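Local coordinates for protein alkaline phosphatase (PDB 7KWD) that probably removes phosphate groups from phosphorylated compounds, as a homodimeric, zinc- and magnesium-dependent member of the alkaline phosphatase family, at residues P232-Q240 against G284-E295. Residues are numbered along the deposited sequence; the frame is centred on the assembly and turned at random.
Sequences PYEIDRRFQ and GATLWDVLAADE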
loop_
_atom_site.group_PDB
_atom_site.type_symbol
_atom_site.label_atom_id
_atom_site.label_comp_id
_atom_site.label_asym_id
_atom_site.label_seq_id
_atom_site.Cartn_x
_atom_site.Cartn_y
_atom_site.Cartn_z
ATOM N N PRO A 232 -10.330 6.005 -23.930
ATOM C CA PRO A 232 -8.961 5.481 -23.942
ATOM C C PRO A 232 -8.105 6.003 -22.786
ATOM O O PRO A 232 -8.240 7.144 -22.332
ATOM C CB PRO A 232 -8.410 5.959 -25.298
ATOM C CG PRO A 232 -9.641 6.076 -26.186
ATOM C CD PRO A 232 -10.762 6.507 -25.255
ATOM N N TYR A 233 -7.169 5.149 -22.368
ATOM C CA TYR A 233 -6.124 5.561 -21.442
ATOM C C TYR A 233 -5.425 6.835 -21.898
ATOM O O TYR A 233 -5.189 7.042 -23.098
ATOM C CB TYR A 233 -5.093 4.458 -21.312
ATOM C CG TYR A 233 -5.556 3.192 -20.680
ATOM C CD1 TYR A 233 -5.737 3.119 -19.303
ATOM C CD2 TYR A 233 -5.762 2.038 -21.450
ATOM C CE1 TYR A 233 -6.133 1.910 -18.695
ATOM C CE2 TYR A 233 -6.160 0.852 -20.865
ATOM C CZ TYR A 233 -6.352 0.797 -19.484
ATOM O OH TYR A 233 -6.749 -0.360 -18.862
ATOM N N GLU A 234 -5.053 7.663 -20.924
ATOM C CA GLU A 234 -4.209 8.823 -21.207
ATOM C C GLU A 234 -2.986 8.470 -22.067
ATOM O O GLU A 234 -2.638 9.210 -22.990
ATOM C CB GLU A 234 -3.760 9.472 -19.896
ATOM C CG GLU A 234 -2.806 10.653 -20.059
ATOM C CD GLU A 234 -3.409 11.868 -20.753
ATOM O OE1 GLU A 234 -4.655 11.992 -20.904
ATOM O OE2 GLU A 234 -2.604 12.712 -21.190
ATOM N N ILE A 235 -2.315 7.356 -21.782
ATOM C CA ILE A 235 -1.106 7.068 -22.555
ATOM C C ILE A 235 -1.444 6.931 -24.036
ATOM O O ILE A 235 -0.666 7.333 -24.905
ATOM C CB ILE A 235 -0.393 5.816 -22.002
ATOM C CG1 ILE A 235 1.012 5.721 -22.601
ATOM C CG2 ILE A 235 -1.189 4.536 -22.256
ATOM C CD1 ILE A 235 1.873 4.621 -22.024
ATOM N N ASP A 236 -2.615 6.395 -24.344
ATOM C CA ASP A 236 -3.008 6.193 -25.734
ATOM C C ASP A 236 -3.490 7.504 -26.347
ATOM O O ASP A 236 -3.104 7.845 -27.467
ATOM C CB ASP A 236 -4.068 5.089 -25.799
ATOM C CG ASP A 236 -3.542 3.733 -25.301
ATOM O OD1 ASP A 236 -2.361 3.426 -25.539
ATOM O OD2 ASP A 236 -4.307 2.959 -24.673
ATOM N N ARG A 237 -4.275 8.283 -25.606
ATOM C CA ARG A 237 -4.683 9.594 -26.090
ATOM C C ARG A 237 -3.468 10.452 -26.410
ATOM O O ARG A 237 -3.437 11.140 -27.441
ATOM C CB ARG A 237 -5.562 10.276 -25.034
ATOM C CG ARG A 237 -5.993 11.693 -25.353
ATOM C CD ARG A 237 -6.403 12.461 -24.084
ATOM N NE ARG A 237 -5.201 12.970 -23.445
ATOM C CZ ARG A 237 -4.577 14.079 -23.834
ATOM N NH1 ARG A 237 -5.074 14.793 -24.839
ATOM N NH2 ARG A 237 -3.482 14.483 -23.215
ATOM N N ARG A 238 -2.472 10.437 -25.518
ATOM C CA ARG A 238 -1.336 11.344 -25.609
ATOM C C ARG A 238 -0.432 10.990 -26.787
ATOM O O ARG A 238 -0.039 11.871 -27.552
ATOM C CB ARG A 238 -0.538 11.312 -24.299
ATOM C CG ARG A 238 0.643 12.294 -24.238
ATOM C CD ARG A 238 1.209 12.414 -22.799
ATOM N NE ARG A 238 0.256 13.149 -21.970
ATOM C CZ ARG A 238 0.282 14.462 -21.814
ATOM N NH1 ARG A 238 1.239 15.168 -22.401
ATOM N NH2 ARG A 238 -0.636 15.065 -21.062
ATOM N N PHE A 239 -0.112 9.706 -26.958
ATOM C CA PHE A 239 0.926 9.279 -27.884
ATOM C C PHE A 239 0.426 8.600 -29.146
ATOM O O PHE A 239 1.217 8.423 -30.070
ATOM C CB PHE A 239 1.893 8.331 -27.176
ATOM C CG PHE A 239 2.597 8.960 -26.043
ATOM C CD1 PHE A 239 3.413 10.060 -26.247
ATOM C CD2 PHE A 239 2.433 8.484 -24.766
ATOM C CE1 PHE A 239 4.059 10.659 -25.191
ATOM C CE2 PHE A 239 3.086 9.077 -23.710
ATOM C CZ PHE A 239 3.896 10.163 -23.922
ATOM N N GLN A 240 -0.836 8.196 -29.211
ATOM C CA GLN A 240 -1.364 7.544 -30.391
ATOM C C GLN A 240 -2.407 8.394 -31.096
ATOM O O GLN A 240 -3.155 7.870 -31.914
ATOM C CB GLN A 240 -1.970 6.179 -30.049
ATOM C CG GLN A 240 -1.050 5.266 -29.326
ATOM C CD GLN A 240 0.131 4.850 -30.184
ATOM O OE1 GLN A 240 -0.014 4.670 -31.392
ATOM N NE2 GLN A 240 1.315 4.679 -29.553
ATOM N N GLY A 284 2.898 1.610 -17.009
ATOM C CA GLY A 284 2.964 2.845 -17.781
ATOM C C GLY A 284 1.586 3.427 -18.038
ATOM O O GLY A 284 1.405 4.649 -18.043
ATOM N N ALA A 285 0.597 2.572 -18.268
ATOM C CA ALA A 285 -0.753 3.095 -18.410
ATOM C C ALA A 285 -1.278 3.660 -17.080
ATOM O O ALA A 285 -1.896 4.730 -17.054
ATOM C CB ALA A 285 -1.687 2.014 -18.947
ATOM N N THR A 286 -1.001 2.974 -15.974
ATOM C CA THR A 286 -1.392 3.486 -14.663
ATOM C C THR A 286 -0.801 4.861 -14.416
ATOM O O THR A 286 -1.497 5.783 -13.975
ATOM C CB THR A 286 -0.937 2.525 -13.577
ATOM O OG1 THR A 286 -1.535 1.255 -13.819
ATOM C CG2 THR A 286 -1.319 3.055 -12.216
ATOM N N LEU A 287 0.481 5.012 -14.708
ATOM C CA LEU A 287 1.158 6.269 -14.477
ATOM C C LEU A 287 0.480 7.406 -15.221
ATOM O O LEU A 287 0.244 8.470 -14.648
ATOM C CB LEU A 287 2.619 6.159 -14.905
ATOM C CG LEU A 287 3.355 7.480 -15.101
ATOM C CD1 LEU A 287 3.600 8.146 -13.755
ATOM C CD2 LEU A 287 4.713 7.251 -15.791
ATOM N N TRP A 288 0.190 7.217 -16.519
ATOM C CA TRP A 288 -0.355 8.327 -17.291
ATOM C C TRP A 288 -1.786 8.659 -16.873
ATOM O O TRP A 288 -2.175 9.829 -16.939
ATOM C CB TRP A 288 -0.238 8.054 -18.808
ATOM C CG TRP A 288 1.148 8.419 -19.245
ATOM C CD1 TRP A 288 2.160 7.569 -19.533
ATOM C CD2 TRP A 288 1.688 9.741 -19.379
ATOM N NE1 TRP A 288 3.287 8.267 -19.847
ATOM C CE2 TRP A 288 3.025 9.606 -19.764
ATOM C CE3 TRP A 288 1.164 11.016 -19.224
ATOM C CZ2 TRP A 288 3.854 10.702 -19.983
ATOM C CZ3 TRP A 288 1.989 12.112 -19.449
ATOM C CH2 TRP A 288 3.316 11.944 -19.829
ATOM N N ASP A 289 -2.571 7.681 -16.411
ATOM C CA ASP A 289 -3.900 8.032 -15.897
ATOM C C ASP A 289 -3.792 8.709 -14.533
ATOM O O ASP A 289 -4.628 9.554 -14.177
ATOM C CB ASP A 289 -4.809 6.794 -15.832
ATOM C CG ASP A 289 -5.593 6.578 -17.135
ATOM O OD1 ASP A 289 -4.988 6.776 -18.207
ATOM O OD2 ASP A 289 -6.816 6.265 -17.107
ATOM N N VAL A 290 -2.744 8.399 -13.777
ATOM C CA VAL A 290 -2.518 9.132 -12.543
ATOM C C VAL A 290 -2.073 10.546 -12.847
ATOM O O VAL A 290 -2.469 11.486 -12.152
ATOM C CB VAL A 290 -1.488 8.410 -11.664
ATOM C CG1 VAL A 290 -1.135 9.280 -10.457
ATOM C CG2 VAL A 290 -2.055 7.094 -11.192
ATOM N N LEU A 291 -1.242 10.718 -13.898
ATOM C CA LEU A 291 -0.788 12.049 -14.292
ATOM C C LEU A 291 -1.941 12.842 -14.906
ATOM O O LEU A 291 -2.072 14.043 -14.671
ATOM C CB LEU A 291 0.385 11.973 -15.282
ATOM C CG LEU A 291 1.651 11.334 -14.728
ATOM C CD1 LEU A 291 2.800 11.441 -15.698
ATOM C CD2 LEU A 291 2.101 11.987 -13.415
ATOM N N ALA A 292 -2.827 12.173 -15.629
ATOM C CA ALA A 292 -4.011 12.875 -16.112
ATOM C C ALA A 292 -4.904 13.339 -14.955
ATOM O O ALA A 292 -5.487 14.428 -15.001
ATOM C CB ALA A 292 -4.821 11.962 -17.035
ATOM N N ALA A 293 -5.079 12.485 -13.948
ATOM C CA ALA A 293 -5.809 12.897 -12.754
ATOM C C ALA A 293 -5.141 14.098 -12.087
ATOM O O ALA A 293 -5.826 14.998 -11.579
ATOM C CB ALA A 293 -5.884 11.740 -11.760
ATOM N N ASP A 294 -3.800 14.133 -12.096
ATOM C CA ASP A 294 -3.100 15.220 -11.427
ATOM C C ASP A 294 -3.407 16.547 -12.092
ATOM O O ASP A 294 -3.588 17.567 -11.415
ATOM C CB ASP A 294 -1.593 14.933 -11.407
ATOM C CG ASP A 294 -0.906 15.501 -10.183
ATOM O OD1 ASP A 294 -1.198 15.033 -9.056
ATOM O OD2 ASP A 294 -0.080 16.409 -10.345
ATOM N N GLU A 295 -3.514 16.556 -13.414
ATOM C CA GLU A 295 -3.897 17.797 -14.086
ATOM C C GLU A 295 -5.283 18.233 -13.655
ATOM O O GLU A 295 -5.570 19.434 -13.543
ATOM C CB GLU A 295 -3.869 17.630 -15.604
ATOM C CG GLU A 295 -2.472 17.507 -16.178
ATOM C CD GLU A 295 -2.488 17.356 -17.708
ATOM O OE1 GLU A 295 -1.848 16.400 -18.214
ATOM O OE2 GLU A 295 -3.152 18.182 -18.393
HETATM O O HOH W 1 -8.424 7.391 -19.237
HETATM O O HOH W 2 -2.802 5.848 -19.270
#
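W288 of helix 283-306 packs as a knob among E234, I235, R238 and F239 of the short helix 234-239, the axes crossing at 81°. R238 lies over one face of the indole, its CD 3.8 Å from the centroid of the six-membered ring in a CH-pi contact, with the guanidinium tilted 21° from the ring plane. F239 turns its edge to the same face in a T-shaped pair, centroids 5.6 Å apart, while I235 CG1 comes within 3.8 Å of W288 CD1. A bend at chi3 (-72°) brings R238 NE to E234 OE2, 3.0 Å away; R237 holds the same carboxylate side-on through NE and NH2, and E295 OE1 adds a long salt bridge to R238 NH2 at 3.4 Å. At the helix start, E234 N donates to D289 OD1 (2.9 Å) on its syn side. One water joins D289 OD1 to I235 N and A285 O, and another links D289 OD2 to P232 O. Y233, with A285 CB over one ring face, has its side chain about 6 Å from that of zinc ligand H279. D289 thus serves two helix-start amides, one directly and one through water, and its charge probably suits the helix dipole.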